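Alpha-1,2-mannosidase (PDB 2WW2) hydrolyses alpha-mannosides with inversion of anomeric configuration, as a calcium-dependent glycoside hydrolase of family 92 from a human gut symbiont. Local coordinates at residues 541-546 / 595-600; 549-554 / 589-594; 522-527 / 531-536; 684-689 / 722-727. All coordinates share one frame; numbering follows the deposited sequence.

Contact 1: residues 541-546 / 595-600; sequences EPMIAR and DYIGQP
In the (alpha/alpha)6-barrel catalytic domain characteristic of family GH92, M543 and I544 on helix 540-551 pack against I597 and Q599 in the loop that leads into helix 600-613. The backbones come closest at I544 and I597, whose CA atoms lie 7.4 Å apart, so the gap is bridged by side chains. I544 and I597 run past each other in opposite directions, and I544 CG1 sits 3.5 Å from I597 CD1, tighter than ordinary carbon contact. I597 puts its CG1 between its own backbone N and carbonyl carbon (chi1 62°), a crowded position that aims the delta methyl at the helix. M543 crosses I597 at about a right angle and brings SD to 3.7 Å from I597 CD1; I597 CG2 also touches that sulfur, at 3.9 Å. Thus I597 is wedged between two consecutive residues of one helical turn.

G598 follows with positive phi (97°), where a CB would be jammed against the preceding carbonyl oxygen; past this bend Q599 points back at the helix. Its extended chain crosses I544 at about a right angle, and the delta methyl of I544 lies against the amide carbon, CD1 to Q599 CD being 3.6 Å. The polar end is held from its own side of the contact, since K602 NZ hydrogen-bonds Q599 OE1. On another side of the helix, E541 OE2 hydrogen-bonds S50 OG of the second subunit. The closest polar-apolar approach is Q599 OE1 to I544 CG2, at 3.2 Å.

Contact 2: residues 549-554 / 589-594; sequences SMFVAP and HAIYLY
F551, near the C-terminal end of helix 540-551, pushes its ring between I591 and Y594 of the segment 589-594, a buried contact within the (alpha/alpha)6-barrel catalytic domain. From CB, which points toward that segment, CG is set anti to the carbonyl carbon (chi1 -45°), and this directs the ring across to the partner residues. CB of the preceding residue, M550, lies over the centre of one ring face, 4.1 Å above the plane. Along one flank, CD2 is the first atom to meet the other segment: Y594 OH approaches the ring edge in its plane, 3.4 Å from F551 CD2. The next atom, F551 CE2, lies 3.9 Å from Y594 CE2, as the two side chains slide past each other in opposite directions. That phenol hydroxyl is hydrogen-bonded to D548 OD1, so the hydroxyl at the phenylalanine edge has its polar partner outside the two segments.

On the opposite flank CE1 touches the isoleucine, 4.0 Å from I591 CD1. At the tip, CZ also faces the backbone of A590, whose carbonyl carbon stands at the ring edge. Beyond the two segments, Y580 meets the F551 ring edge-to-face, and H606 on helix 600-613 adds a further ring contact. The closest approach belongs to a single methylene: I591 CG1 lies 3.4 Å from F551 CE1 and 3.3 Å from F551 CZ.

Contact 3: residues 522-527 / 531-536; sequences WTWSVF and EGLSEL
L533 meets T523, W524 and V526 with both of its delta methyls, and this one side chain carries the contact from the helix side. The nearest atom is a backbone oxygen, with T523 O 3.4 Å from L533 CD2 and 3.6 Å from L533 CD1, so the fork of the leucine straddles the carbonyl oxygen. L533 CD2 also reaches the six-membered ring of the indole, 4.0 Å from W524 CE3, the two side chains crossing at about a right angle. L533 CD1 turns the other way and lies 4.1 Å from V526 CG2. The leucine CG stands opposite the backbone N (chi1 -177°), which extends the fork away from its helix and into the bend of the other segment.

That bend is a type I beta turn from W522 to S525, closed by S525 N bonding W522 O at 3.0 Å, and it runs into an inverse gamma turn centred on S525. The two turns belong to the connection between helices 519-522 and 530-537 of the (alpha/alpha)6-barrel catalytic domain, and they bring T523 O and V526 to the same leucine. With an alanine in place of L533, both delta methyls are gone, which would probably open a gap beneath T523 O and take from W524 and V526 the methyls they meet on helix 530-537.

Further out, T523 OG1 hydrogen-bonds S519 O and M492 N, fixing the start of the turn. W524 is packed by L547 and M550 of helix 540-551. On the solvent side of helix 530-537, E535 OE2 forms a salt bridge with R482 NH2.

Contact 4: residues 684-689 / 722-727; sequences PYIRKA and QQRGTQ
R687 and K688 both face S715 in a classic beta bulge of strand 685-691, and the nearest backbone pair across the contact is R687 with R724, 7.6 Å between CA atoms. The bulged strand belongs to a six-stranded mixed sheet, and R724 comes from the loop after strand 710-717, which pairs with strand 685-691.

R724 stands extended from CG to NE, its CD passing 3.6 Å from R687 O. I686 CG2 then sits over the centre of one guanidinium face, 3.7 Å above the plane. A689 CB touches the end of the group, 3.6 Å from R724 NH2, while that nitrogen hydrogen-bonds F696 O, whose residue also pairs with A689 through the backbone. Two waters tie the remaining nitrogens to the strand. Water 1 accepts from R724 NH1 and donates to I686 O, 2.8 Å from each. A leucine in place of R724 would probably leave F696 O and both bridging waters without their guanidinium partner and weaken the tie between loop and strand.

A689 N finds its acceptor in water 2, at 2.8 Å; this water lies in the guanidinium plane, at its edge, and also accepts from R724 NE.

Contacts 1 and 2 share helix 540-551, with centres 9 Å apart, and contact 2 is nested in the chain loop that contact 1 closes; a probable hydrogen bond from Q599 N to Y594 O (3.1 Å) joins them. Contact 3 meets both through side chains: the M543 methyl of contact 1 reaches helix 530-537, and L593 CD1 of contact 2 lies 3.6 Å from W524 CE3. Contact 4 touches contact 1, P600 CG being 3.5 Å from R724 O, but its nearest atoms stay about 6 Å from contact 2 and about 9 Å from contact 3. No residue of either sodium site belongs to these segments; contacts 1 and 4 both border the second subunit.

Contact 1: residues 541-546 / 595-600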
loop_
_atom_site.group_PDB
_atom_site.type_symbol
_atom_site.label_atom_id
_atom_site.label_comp_id
_atom_site.label_asym_id
_atom_site.label_seq_id
_atom_site.Cartn_x
_atom_site.Cartn_y
_atom_site.Cartn_z
ATOM N N GLU A 541 15.294 22.886 -8.659
ATOM C CA GLU A 541 14.374 22.841 -7.514
ATOM C C GLU A 541 13.343 21.720 -7.595
ATOM O O GLU A 541 13.217 20.927 -6.666
ATOM C CB GLU A 541 13.680 24.193 -7.338
ATOM C CG GLU A 541 12.640 24.241 -6.233
ATOM C CD GLU A 541 12.172 25.667 -6.011
ATOM O OE1 GLU A 541 11.241 26.112 -6.729
ATOM O OE2 GLU A 541 12.766 26.352 -5.139
ATOM N N PRO A 542 12.588 21.658 -8.694
ATOM C CA PRO A 542 11.603 20.596 -8.843
ATOM C C PRO A 542 12.241 19.210 -8.925
ATOM O O PRO A 542 11.635 18.230 -8.492
ATOM C CB PRO A 542 10.914 20.933 -10.167
ATOM C CG PRO A 542 11.186 22.339 -10.402
ATOM C CD PRO A 542 12.501 22.650 -9.775
ATOM N N MET A 543 13.445 19.116 -9.489
ATOM C CA MET A 543 14.114 17.828 -9.564
ATOM C C MET A 543 14.549 17.342 -8.186
ATOM O O MET A 543 14.385 16.174 -7.855
ATOM C CB MET A 543 15.311 17.843 -10.524
ATOM C CG MET A 543 15.967 16.464 -10.585
ATOM S SD MET A 543 17.462 16.357 -11.561
ATOM C CE MET A 543 16.814 15.989 -13.160
ATOM N N ILE A 544 15.101 18.244 -7.387
ATOM C CA ILE A 544 15.480 17.926 -6.023
ATOM C C ILE A 544 14.266 17.434 -5.219
ATOM O O ILE A 544 14.365 16.491 -4.423
ATOM C CB ILE A 544 16.093 19.153 -5.324
ATOM C CG1 ILE A 544 17.474 19.460 -5.907
ATOM C CG2 ILE A 544 16.130 18.937 -3.812
ATOM C CD1 ILE A 544 17.964 20.880 -5.614
ATOM N N ALA A 545 13.122 18.064 -5.447
ATOM C CA ALA A 545 11.897 17.706 -4.736
ATOM C C ALA A 545 11.443 16.309 -5.116
ATOM O O ALA A 545 10.983 15.547 -4.279
ATOM C CB ALA A 545 10.799 18.713 -5.040
ATOM N N ARG A 546 11.587 15.965 -6.384
ATOM C CA ARG A 546 11.181 14.653 -6.843
ATOM C C ARG A 546 12.109 13.549 -6.365
ATOM O O ARG A 546 11.661 12.433 -6.087
ATOM C CB ARG A 546 11.018 14.664 -8.350
ATOM C CG ARG A 546 9.922 15.627 -8.737
ATOM C CD ARG A 546 9.725 15.695 -10.222
ATOM N NE ARG A 546 9.365 14.400 -10.795
ATOM C CZ ARG A 546 8.875 14.266 -12.021
ATOM N NH1 ARG A 546 8.681 15.344 -12.774
ATOM N NH2 ARG A 546 8.576 13.062 -12.496
ATOM N N ASP A 595 24.273 15.512 -6.784
ATOM C CA ASP A 595 25.614 16.053 -7.103
ATOM C C ASP A 595 25.597 16.990 -8.298
ATOM O O ASP A 595 26.525 17.788 -8.481
ATOM C CB ASP A 595 26.599 14.932 -7.456
ATOM C CG ASP A 595 27.202 14.227 -6.237
ATOM O OD1 ASP A 595 27.090 14.721 -5.100
ATOM O OD2 ASP A 595 27.843 13.163 -6.437
ATOM N N TYR A 596 24.568 16.862 -9.136
ATOM C CA TYR A 596 24.474 17.589 -10.406
ATOM C C TYR A 596 23.628 18.856 -10.297
ATOM O O TYR A 596 23.607 19.691 -11.211
ATOM C CB TYR A 596 23.869 16.673 -11.497
ATOM C CG TYR A 596 24.743 15.482 -11.838
ATOM C CD1 TYR A 596 25.414 15.414 -13.063
ATOM C CD2 TYR A 596 24.908 14.440 -10.934
ATOM C CE1 TYR A 596 26.232 14.331 -13.375
ATOM C CE2 TYR A 596 25.726 13.353 -11.228
ATOM C CZ TYR A 596 26.385 13.309 -12.454
ATOM O OH TYR A 596 27.202 12.237 -12.727
ATOM N N ILE A 597 22.907 18.987 -9.186
ATOM C CA ILE A 597 21.930 20.049 -9.062
ATOM C C ILE A 597 22.072 20.793 -7.739
ATOM O O ILE A 597 21.121 21.412 -7.277
ATOM C CB ILE A 597 20.487 19.497 -9.236
ATOM C CG1 ILE A 597 20.155 18.484 -8.145
ATOM C CG2 ILE A 597 20.356 18.811 -10.569
ATOM C CD1 ILE A 597 18.938 17.643 -8.459
ATOM N N GLY A 598 23.242 20.683 -7.112
ATOM C CA GLY A 598 23.631 21.611 -6.052
ATOM C C GLY A 598 23.413 21.219 -4.610
ATOM O O GLY A 598 23.580 22.047 -3.716
ATOM N N GLN A 599 23.053 19.967 -4.349
ATOM C CA GLN A 599 22.874 19.566 -2.957
ATOM C C GLN A 599 23.542 18.228 -2.652
ATOM O O GLN A 599 22.858 17.254 -2.321
ATOM C CB GLN A 599 21.386 19.524 -2.601
ATOM C CG GLN A 599 20.648 20.854 -2.857
ATOM C CD GLN A 599 19.256 20.866 -2.251
ATOM O OE1 GLN A 599 18.648 19.813 -2.041
ATOM N NE2 GLN A 599 18.738 22.060 -1.976
ATOM N N PRO A 600 24.880 18.176 -2.766
ATOM C CA PRO A 600 25.632 16.926 -2.578
ATOM C C PRO A 600 25.410 16.298 -1.203
ATOM O O PRO A 600 25.576 15.088 -1.043
ATOM C CB PRO A 600 27.111 17.345 -2.770
ATOM C CG PRO A 600 27.114 18.832 -2.723
ATOM C CD PRO A 600 25.750 19.294 -3.172
#

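Contact 2: residues 549-554 / 589-594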
loop_
_atom_site.group_PDB
_atom_site.type_symbol
_atom_site.label_atom_id
_atom_site.label_comp_id
_atom_site.label_asym_id
_atom_site.label_seq_id
_atom_site.Cartn_x
_atom_site.Cartn_y
_atom_site.Cartn_z
ATOM N N SER A 549 11.131 12.989 -2.917
ATOM C CA SER A 549 9.900 12.189 -2.838
ATOM C C SER A 549 10.156 10.696 -3.075
ATOM O O SER A 549 9.239 9.867 -2.987
ATOM C CB SER A 549 8.837 12.714 -3.807
ATOM O OG SER A 549 9.108 12.325 -5.145
ATOM N N MET A 550 11.402 10.346 -3.372
ATOM C CA MET A 550 11.765 8.943 -3.489
ATOM C C MET A 550 12.403 8.428 -2.215
ATOM O O MET A 550 12.158 7.291 -1.824
ATOM C CB MET A 550 12.721 8.714 -4.655
ATOM C CG MET A 550 12.043 8.485 -5.983
ATOM S SD MET A 550 13.226 7.785 -7.151
ATOM C CE MET A 550 12.144 6.948 -8.310
ATOM N N PHE A 551 13.215 9.259 -1.570
ATOM C CA PHE A 551 13.993 8.831 -0.402
ATOM C C PHE A 551 13.494 9.387 0.931
ATOM O O PHE A 551 14.200 9.305 1.941
ATOM C CB PHE A 551 15.451 9.250 -0.553
ATOM C CG PHE A 551 16.020 8.982 -1.901
ATOM C CD1 PHE A 551 16.168 7.688 -2.357
ATOM C CD2 PHE A 551 16.423 10.026 -2.712
ATOM C CE1 PHE A 551 16.701 7.440 -3.603
ATOM C CE2 PHE A 551 16.955 9.784 -3.956
ATOM C CZ PHE A 551 17.092 8.490 -4.408
ATOM N N VAL A 552 12.294 9.957 0.936
ATOM C CA VAL A 552 11.776 10.657 2.115
ATOM C C VAL A 552 11.794 9.833 3.408
ATOM O O VAL A 552 11.575 8.624 3.395
ATOM C CB VAL A 552 10.327 11.157 1.880
ATOM N N ALA A 553 12.037 10.509 4.529
ATOM C CA ALA A 553 11.984 9.867 5.842
ATOM C C ALA A 553 10.566 9.371 6.162
ATOM O O ALA A 553 9.580 9.855 5.594
ATOM C CB ALA A 553 12.483 10.825 6.933
ATOM N N PRO A 554 10.465 8.386 7.065
ATOM C CA PRO A 554 9.156 7.922 7.498
ATOM C C PRO A 554 8.422 8.992 8.314
ATOM O O PRO A 554 9.059 9.808 8.988
ATOM C CB PRO A 554 9.500 6.728 8.392
ATOM N N HIS A 589 21.451 4.867 -10.325
ATOM C CA HIS A 589 22.298 6.064 -10.244
ATOM C C HIS A 589 21.622 7.230 -9.522
ATOM O O HIS A 589 22.261 8.237 -9.240
ATOM C CB HIS A 589 22.633 6.535 -11.654
ATOM C CG HIS A 589 21.466 7.157 -12.357
ATOM N ND1 HIS A 589 20.387 6.423 -12.799
ATOM C CD2 HIS A 589 21.187 8.448 -12.652
ATOM C CE1 HIS A 589 19.499 7.233 -13.354
ATOM N NE2 HIS A 589 19.961 8.468 -13.273
ATOM N N ALA A 590 20.329 7.106 -9.220
ATOM C CA ALA A 590 19.541 8.306 -8.893
ATOM C C ALA A 590 19.970 9.022 -7.610
ATOM O O ALA A 590 19.905 10.249 -7.528
ATOM C CB ALA A 590 18.043 7.986 -8.871
ATOM N N ILE A 591 20.409 8.276 -6.603
ATOM C CA ILE A 591 20.868 8.929 -5.378
ATOM C C ILE A 591 22.005 9.918 -5.636
ATOM O O ILE A 591 22.152 10.904 -4.908
ATOM C CB ILE A 591 21.312 7.923 -4.302
ATOM C CG1 ILE A 591 20.082 7.291 -3.679
ATOM C CG2 ILE A 591 22.074 8.650 -3.200
ATOM C CD1 ILE A 591 20.406 6.311 -2.527
ATOM N N TYR A 592 22.782 9.680 -6.693
ATOM C CA TYR A 592 23.926 10.543 -6.986
ATOM C C TYR A 592 23.520 11.803 -7.731
ATOM O O TYR A 592 24.361 12.677 -7.946
ATOM C CB TYR A 592 24.996 9.795 -7.797
ATOM C CG TYR A 592 25.761 8.782 -6.961
ATOM C CD1 TYR A 592 26.889 9.167 -6.231
ATOM C CD2 TYR A 592 25.336 7.461 -6.874
ATOM C CE1 TYR A 592 27.588 8.260 -5.445
ATOM C CE2 TYR A 592 26.021 6.534 -6.076
ATOM C CZ TYR A 592 27.145 6.955 -5.361
ATOM O OH TYR A 592 27.845 6.052 -4.582
ATOM N N LEU A 593 22.255 11.910 -8.127
ATOM C CA LEU A 593 21.838 13.048 -8.968
ATOM C C LEU A 593 21.876 14.378 -8.207
ATOM O O LEU A 593 21.992 15.435 -8.812
ATOM C CB LEU A 593 20.464 12.800 -9.605
ATOM C CG LEU A 593 20.441 11.735 -10.712
ATOM C CD1 LEU A 593 18.996 11.402 -11.152
ATOM C CD2 LEU A 593 21.245 12.198 -11.896
ATOM N N TYR A 594 21.786 14.339 -6.882
ATOM C CA TYR A 594 21.913 15.581 -6.118
ATOM C C TYR A 594 23.256 16.275 -6.375
ATOM O O TYR A 594 23.349 17.481 -6.195
ATOM C CB TYR A 594 21.771 15.354 -4.633
ATOM C CG TYR A 594 20.420 14.838 -4.149
ATOM C CD1 TYR A 594 19.332 15.697 -3.992
ATOM C CD2 TYR A 594 20.266 13.512 -3.772
ATOM C CE1 TYR A 594 18.116 15.236 -3.494
ATOM C CE2 TYR A 594 19.044 13.028 -3.285
ATOM C CZ TYR A 594 17.981 13.893 -3.151
ATOM O OH TYR A 594 16.784 13.416 -2.655
#

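Contact 3: residues 522-527 / 531-536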
loop_
_atom_site.group_PDB
_atom_site.type_symbol
_atom_site.label_atom_id
_atom_site.label_comp_id
_atom_site.label_asym_id
_atom_site.label_seq_id
_atom_site.Cartn_x
_atom_site.Cartn_y
_atom_site.Cartn_z
ATOM N N TRP A 522 11.572 4.819 -14.715
ATOM C CA TRP A 522 12.179 5.072 -16.033
ATOM C C TRP A 522 12.369 6.555 -16.359
ATOM O O TRP A 522 13.208 6.923 -17.196
ATOM C CB TRP A 522 11.404 4.318 -17.133
ATOM C CG TRP A 522 11.815 2.878 -17.162
ATOM C CD1 TRP A 522 11.196 1.826 -16.535
ATOM C CD2 TRP A 522 12.983 2.341 -17.796
ATOM N NE1 TRP A 522 11.902 0.658 -16.766
ATOM C CE2 TRP A 522 13.007 0.955 -17.529
ATOM C CE3 TRP A 522 14.024 2.908 -18.565
ATOM C CZ2 TRP A 522 14.027 0.116 -18.009
ATOM C CZ3 TRP A 522 15.020 2.081 -19.040
ATOM C CH2 TRP A 522 15.018 0.695 -18.764
ATOM N N THR A 523 11.622 7.414 -15.674
ATOM C CA THR A 523 11.771 8.857 -15.871
ATOM C C THR A 523 13.189 9.335 -15.519
ATOM O O THR A 523 13.658 10.333 -16.054
ATOM C CB THR A 523 10.686 9.635 -15.096
ATOM O OG1 THR A 523 9.414 9.360 -15.699
ATOM C CG2 THR A 523 10.939 11.170 -15.134
ATOM N N TRP A 524 13.886 8.597 -14.659
ATOM C CA TRP A 524 15.251 8.971 -14.258
ATOM C C TRP A 524 16.344 8.469 -15.189
ATOM O O TRP A 524 17.527 8.757 -14.985
ATOM C CB TRP A 524 15.526 8.465 -12.834
ATOM C CG TRP A 524 14.543 9.066 -11.882
ATOM C CD1 TRP A 524 13.412 8.471 -11.379
ATOM C CD2 TRP A 524 14.558 10.401 -11.365
ATOM N NE1 TRP A 524 12.741 9.358 -10.568
ATOM C CE2 TRP A 524 13.419 10.545 -10.542
ATOM C CE3 TRP A 524 15.430 11.483 -11.506
ATOM C CZ2 TRP A 524 13.131 11.722 -9.860
ATOM C CZ3 TRP A 524 15.135 12.667 -10.831
ATOM C CH2 TRP A 524 13.995 12.769 -10.011
ATOM N N SER A 525 15.960 7.702 -16.203
ATOM C CA SER A 525 16.946 7.039 -17.059
ATOM C C SER A 525 17.534 7.997 -18.097
ATOM O O SER A 525 17.380 7.800 -19.317
ATOM C CB SER A 525 16.331 5.801 -17.742
ATOM O OG SER A 525 17.333 5.020 -18.363
ATOM N N VAL A 526 18.206 9.038 -17.604
ATOM C CA VAL A 526 18.852 10.019 -18.472
ATOM C C VAL A 526 20.207 10.360 -17.850
ATOM O O VAL A 526 20.456 11.488 -17.447
ATOM C CB VAL A 526 17.991 11.301 -18.621
ATOM C CG1 VAL A 526 18.528 12.204 -19.756
ATOM C CG2 VAL A 526 16.531 10.926 -18.906
ATOM N N PHE A 527 21.087 9.383 -17.760
ATOM C CA PHE A 527 22.333 9.634 -17.049
ATOM C C PHE A 527 23.389 10.370 -17.870
ATOM O O PHE A 527 24.354 10.847 -17.310
ATOM C CB PHE A 527 22.898 8.357 -16.418
ATOM C CG PHE A 527 22.379 7.103 -17.030
ATOM C CD1 PHE A 527 23.029 6.535 -18.115
ATOM C CD2 PHE A 527 21.247 6.494 -16.526
ATOM C CE1 PHE A 527 22.551 5.375 -18.685
ATOM C CE2 PHE A 527 20.752 5.312 -17.103
ATOM C CZ PHE A 527 21.418 4.764 -18.180
ATOM N N GLU A 531 21.200 17.457 -16.419
ATOM C CA GLU A 531 20.784 18.850 -16.532
ATOM C C GLU A 531 19.593 18.965 -17.487
ATOM O O GLU A 531 18.642 19.705 -17.221
ATOM C CB GLU A 531 21.951 19.743 -16.989
ATOM C CG GLU A 531 21.610 21.226 -17.124
ATOM C CD GLU A 531 21.220 21.892 -15.795
ATOM O OE1 GLU A 531 21.644 21.423 -14.708
ATOM O OE2 GLU A 531 20.494 22.906 -15.849
ATOM N N GLY A 532 19.632 18.235 -18.597
ATOM C CA GLY A 532 18.500 18.257 -19.525
ATOM C C GLY A 532 17.247 17.654 -18.901
ATOM O O GLY A 532 16.128 18.091 -19.178
ATOM N N LEU A 533 17.410 16.628 -18.069
ATOM C CA LEU A 533 16.254 16.084 -17.368
ATOM C C LEU A 533 15.673 17.122 -16.401
ATOM O O LEU A 533 14.449 17.299 -16.331
ATOM C CB LEU A 533 16.593 14.770 -16.639
ATOM C CG LEU A 533 15.408 14.084 -15.939
ATOM C CD1 LEU A 533 14.306 13.757 -16.963
ATOM C CD2 LEU A 533 15.851 12.820 -15.217
ATOM N N SER A 534 16.536 17.818 -15.660
ATOM C CA SER A 534 16.032 18.825 -14.739
ATOM C C SER A 534 15.298 19.919 -15.509
ATOM O O SER A 534 14.315 20.459 -15.017
ATOM C CB SER A 534 17.129 19.416 -13.855
ATOM O OG SER A 534 17.815 20.447 -14.520
ATOM N N GLU A 535 15.754 20.227 -16.718
ATOM C CA GLU A 535 15.052 21.204 -17.554
ATOM C C GLU A 535 13.631 20.743 -17.850
ATOM O O GLU A 535 12.686 21.530 -17.786
ATOM C CB GLU A 535 15.771 21.434 -18.885
ATOM C CG GLU A 535 17.034 22.246 -18.779
ATOM C CD GLU A 535 17.787 22.324 -20.104
ATOM O OE1 GLU A 535 18.853 22.977 -20.127
ATOM O OE2 GLU A 535 17.320 21.726 -21.113
ATOM N N LEU A 536 13.484 19.478 -18.215
ATOM C CA LEU A 536 12.163 18.921 -18.433
ATOM C C LEU A 536 11.314 19.076 -17.171
ATOM O O LEU A 536 10.138 19.409 -17.251
ATOM C CB LEU A 536 12.256 17.434 -18.819
ATOM C CG LEU A 536 12.871 17.137 -20.189
ATOM C CD1 LEU A 536 12.935 15.643 -20.429
ATOM C CD2 LEU A 536 12.102 17.831 -21.312
#

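Contact 4: residues 684-689 / 722-727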
loop_
_atom_site.group_PDB
_atom_site.type_symbol
_atom_site.label_atom_id
_atom_site.label_comp_id
_atom_site.label_asym_id
_atom_site.label_seq_id
_atom_site.Cartn_x
_atom_site.Cartn_y
_atom_site.Cartn_z
ATOM N N PRO A 684 27.892 11.017 7.989
ATOM C CA PRO A 684 27.888 10.719 6.555
ATOM C C PRO A 684 28.317 11.894 5.671
ATOM O O PRO A 684 28.577 11.705 4.482
ATOM C CB PRO A 684 26.413 10.388 6.290
ATOM C CG PRO A 684 25.677 11.316 7.243
ATOM C CD PRO A 684 26.543 11.336 8.495
ATOM N N TYR A 685 28.381 13.094 6.233
ATOM C CA TYR A 685 28.545 14.309 5.426
ATOM C C TYR A 685 30.009 14.677 5.191
ATOM O O TYR A 685 30.835 14.553 6.091
ATOM C CB TYR A 685 27.841 15.502 6.101
ATOM C CG TYR A 685 26.352 15.302 6.261
ATOM C CD1 TYR A 685 25.514 15.292 5.143
ATOM C CD2 TYR A 685 25.783 15.109 7.519
ATOM C CE1 TYR A 685 24.149 15.092 5.271
ATOM C CE2 TYR A 685 24.422 14.910 7.659
ATOM C CZ TYR A 685 23.605 14.910 6.533
ATOM O OH TYR A 685 22.240 14.726 6.656
ATOM N N ILE A 686 30.315 15.168 3.995
ATOM C CA ILE A 686 31.647 15.706 3.726
ATOM C C ILE A 686 31.666 17.199 4.088
ATOM O O ILE A 686 30.990 18.013 3.452
ATOM C CB ILE A 686 32.064 15.494 2.245
ATOM C CG1 ILE A 686 32.129 13.996 1.897
ATOM C CG2 ILE A 686 33.395 16.196 1.927
ATOM C CD1 ILE A 686 32.214 13.743 0.399
ATOM N N ARG A 687 32.418 17.560 5.120
ATOM C CA ARG A 687 32.522 18.968 5.511
ATOM C C ARG A 687 33.548 19.675 4.634
ATOM O O ARG A 687 33.307 20.788 4.139
ATOM C CB ARG A 687 32.889 19.117 6.993
ATOM C CG ARG A 687 33.087 20.574 7.427
ATOM C CD ARG A 687 33.380 20.707 8.923
ATOM N NE ARG A 687 34.572 19.963 9.316
ATOM C CZ ARG A 687 35.816 20.407 9.179
ATOM N NH1 ARG A 687 36.050 21.609 8.656
ATOM N NH2 ARG A 687 36.833 19.648 9.578
ATOM N N LYS A 688 34.692 19.031 4.441
ATOM C CA LYS A 688 35.785 19.611 3.672
ATOM C C LYS A 688 36.532 18.494 2.950
ATOM O O LYS A 688 36.568 17.353 3.430
ATOM C CB LYS A 688 36.730 20.338 4.639
ATOM C CG LYS A 688 37.838 21.123 3.973
ATOM C CD LYS A 688 38.771 21.748 5.030
ATOM C CE LYS A 688 39.972 22.407 4.350
ATOM N NZ LYS A 688 41.180 22.490 5.235
ATOM N N ALA A 689 37.135 18.808 1.807
ATOM C CA ALA A 689 37.982 17.827 1.119
ATOM C C ALA A 689 39.273 18.450 0.566
ATOM O O ALA A 689 39.282 19.593 0.105
ATOM C CB ALA A 689 37.204 17.136 0.001
ATOM N N GLN A 722 26.384 23.124 3.778
ATOM C CA GLN A 722 25.548 23.590 2.678
ATOM C C GLN A 722 26.224 24.620 1.790
ATOM O O GLN A 722 25.614 25.103 0.838
ATOM C CB GLN A 722 24.193 24.095 3.197
ATOM C CG GLN A 722 23.295 22.941 3.622
ATOM C CD GLN A 722 22.065 23.376 4.370
ATOM O OE1 GLN A 722 21.660 24.528 4.303
ATOM N NE2 GLN A 722 21.458 22.452 5.083
ATOM N N GLN A 723 27.470 24.963 2.109
ATOM C CA GLN A 723 28.236 25.897 1.280
ATOM C C GLN A 723 29.198 25.184 0.355
ATOM O O GLN A 723 29.955 25.838 -0.357
ATOM C CB GLN A 723 29.061 26.864 2.129
ATOM C CG GLN A 723 28.339 27.464 3.310
ATOM C CD GLN A 723 28.956 28.753 3.770
ATOM O OE1 GLN A 723 29.530 28.821 4.857
ATOM N NE2 GLN A 723 28.848 29.799 2.943
ATOM N N ARG A 724 29.217 23.853 0.393
ATOM C CA ARG A 724 30.208 23.109 -0.380
ATOM C C ARG A 724 29.563 22.355 -1.532
ATOM O O ARG A 724 28.557 21.675 -1.354
ATOM C CB ARG A 724 30.954 22.111 0.528
ATOM C CG ARG A 724 31.887 21.210 -0.220
ATOM C CD ARG A 724 32.667 20.250 0.684
ATOM N NE ARG A 724 33.647 19.577 -0.161
ATOM C CZ ARG A 724 33.345 18.597 -0.999
ATOM N NH1 ARG A 724 32.109 18.130 -1.027
ATOM N NH2 ARG A 724 34.280 18.075 -1.788
ATOM N N GLY A 725 30.154 22.455 -2.714
ATOM C CA GLY A 725 29.694 21.664 -3.850
ATOM C C GLY A 725 28.413 22.173 -4.480
ATOM O O GLY A 725 27.687 21.410 -5.117
ATOM N N THR A 726 28.139 23.469 -4.320
ATOM C CA THR A 726 26.871 24.042 -4.777
ATOM C C THR A 726 27.000 24.873 -6.057
ATOM O O THR A 726 26.003 25.336 -6.599
ATOM C CB THR A 726 26.253 24.942 -3.685
ATOM O OG1 THR A 726 27.155 26.018 -3.416
ATOM C CG2 THR A 726 26.032 24.150 -2.400
ATOM N N GLN A 727 28.216 25.057 -6.552
ATOM C CA GLN A 727 28.430 25.907 -7.726
ATOM C C GLN A 727 28.413 25.136 -9.050
ATOM O O GLN A 727 28.721 23.962 -9.084
ATOM C CB GLN A 727 29.763 26.644 -7.586
ATOM C CG GLN A 727 29.837 27.498 -6.340
ATOM C CD GLN A 727 28.715 28.519 -6.311
ATOM O OE1 GLN A 727 28.605 29.350 -7.213
ATOM N NE2 GLN A 727 27.863 28.449 -5.287
HETATM O O HOH W 1 30.011 18.142 0.811
HETATM O O HOH W 2 36.075 20.948 0.357
#